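Local coordinates for Rod shape-determining protein (MreC) (Helicobacter pylori, PDB 5LP5) that binds the elongation penicillin-binding protein PBP2 in the core cell wall synthesis complex, a role probably tied to maintaining the rod shape of the cell, at the interface of chains B and A. Numbering follows the deposited sequence. Chains: chain A, Rod shape-determining protein (MreC); chain B, Penicillin-binding protein 2 (Pbp2).

The interface of chains B and A. Residues chain B 135, 138-139; chain A 125, 137, 139, 154.
Two bent side chains bring B:Gln139 and A:Arg154 together: the glutamine folds at chi2 (-48°), turning its amide toward MreC, and the arginine, extended as far as CD, turns at chi3 (53°) to bring its guanidinium round to that amide. The two side chains cross at roughly a right angle, their flat groups inclined 45° to each other. A:Arg154 takes the amide oxygen side-on, both nitrogens closing on one atom: NH2 reaches B:Gln139 OE1 at 2.7 Å from within the carbonyl plane, while NE, 3.0 Å from the same OE1, comes from above it. The oxygen lies close to the guanidinium plane for both bonds. At the other end of the amide, B:Gln139 NE2 donates to the main-chain oxygen A:Arg154 O at 3.0 Å, so one arginine receives the glutamine through side chain and backbone alike. The second amide hydrogen turns back to its own chain, where B:Gln139 NE2 meets B:Ala135 O, in helix 134-138, at 3.0 Å. With its oxygen gripped by the guanidinium and its nitrogen bonded to two carbonyl oxygens, the amide is likely held in this orientation. Apolar side chains flank this polar grip. A:Ile125, at the start of strand 125-129, points CD1 toward helix 134-138 of PBP2, lying 3.9 Å from B:Ala135 CB and also touching the aliphatic CG of B:Gln139. From strand 134-141, A:Ile137 CD1 approaches B:Gln139 NE2 to 4.0 Å, and A:Val139 lies more loosely beside the amide oxygen. The patch joins the dimerisation-domain region of PBP2 to MreC. On the backbone side of the arginine, the methyl B:Ile138 CG2 rests 4.1 Å from A:Arg154 CA.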
# COMPACT_ATOMS: atom_id res chain seq x y z
N ALA B 135 -5.92 -3.54 -21.19
CA ALA B 135 -5.59 -3.91 -22.58
C ALA B 135 -5.93 -2.84 -23.62
O ALA B 135 -5.23 -2.68 -24.62
CB ALA B 135 -6.27 -5.22 -22.94
N ILE B 138 -3.40 -0.07 -23.59
CA ILE B 138 -2.16 -0.52 -24.19
C ILE B 138 -2.15 -0.41 -25.71
O ILE B 138 -1.10 -0.36 -26.31
CB ILE B 138 -1.85 -1.98 -23.74
CG1 ILE B 138 -1.28 -1.98 -22.33
CG2 ILE B 138 -0.90 -2.71 -24.68
CD1 ILE B 138 -0.12 -1.02 -22.16
N GLN B 139 -3.32 -0.36 -26.32
CA GLN B 139 -3.43 -0.32 -27.78
C GLN B 139 -3.10 1.05 -28.33
O GLN B 139 -2.77 1.17 -29.51
CB GLN B 139 -4.84 -0.67 -28.26
CG GLN B 139 -5.31 -2.03 -27.83
CD GLN B 139 -4.31 -3.13 -28.09
OE1 GLN B 139 -3.94 -3.41 -29.23
NE2 GLN B 139 -3.88 -3.78 -27.04
N ILE A 125 -10.94 -6.21 -28.66
CA ILE A 125 -9.79 -7.08 -28.47
C ILE A 125 -10.22 -8.51 -28.17
O ILE A 125 -10.86 -8.77 -27.14
CB ILE A 125 -8.93 -6.59 -27.31
CG1 ILE A 125 -8.43 -5.17 -27.55
CG2 ILE A 125 -7.75 -7.53 -27.09
CD1 ILE A 125 -8.06 -4.45 -26.28
N ILE A 137 -3.47 -12.04 -28.65
CA ILE A 137 -4.75 -11.40 -28.89
C ILE A 137 -4.88 -11.00 -30.34
O ILE A 137 -3.92 -11.05 -31.10
CB ILE A 137 -4.93 -10.12 -28.04
CG1 ILE A 137 -3.93 -9.04 -28.48
CG2 ILE A 137 -4.75 -10.44 -26.56
CD1 ILE A 137 -4.05 -7.74 -27.72
N VAL A 139 -6.99 -8.14 -33.09
CA VAL A 139 -7.84 -6.96 -33.29
C VAL A 139 -8.16 -6.73 -34.76
O VAL A 139 -7.27 -6.85 -35.62
CB VAL A 139 -7.19 -5.66 -32.77
CG1 VAL A 139 -8.25 -4.58 -32.64
CG2 VAL A 139 -6.49 -5.90 -31.44
N ARG A 154 1.88 -4.93 -28.07
CA ARG A 154 0.44 -4.66 -27.97
C ARG A 154 -0.35 -5.78 -27.30
O ARG A 154 -1.55 -5.64 -27.05
CB ARG A 154 -0.14 -4.47 -29.37
CG ARG A 154 0.41 -3.25 -30.10
CD ARG A 154 -0.33 -2.97 -31.38
NE ARG A 154 -1.78 -2.88 -31.18
CZ ARG A 154 -2.67 -2.72 -32.15
NH1 ARG A 154 -2.26 -2.61 -33.40
NH2 ARG A 154 -3.96 -2.67 -31.87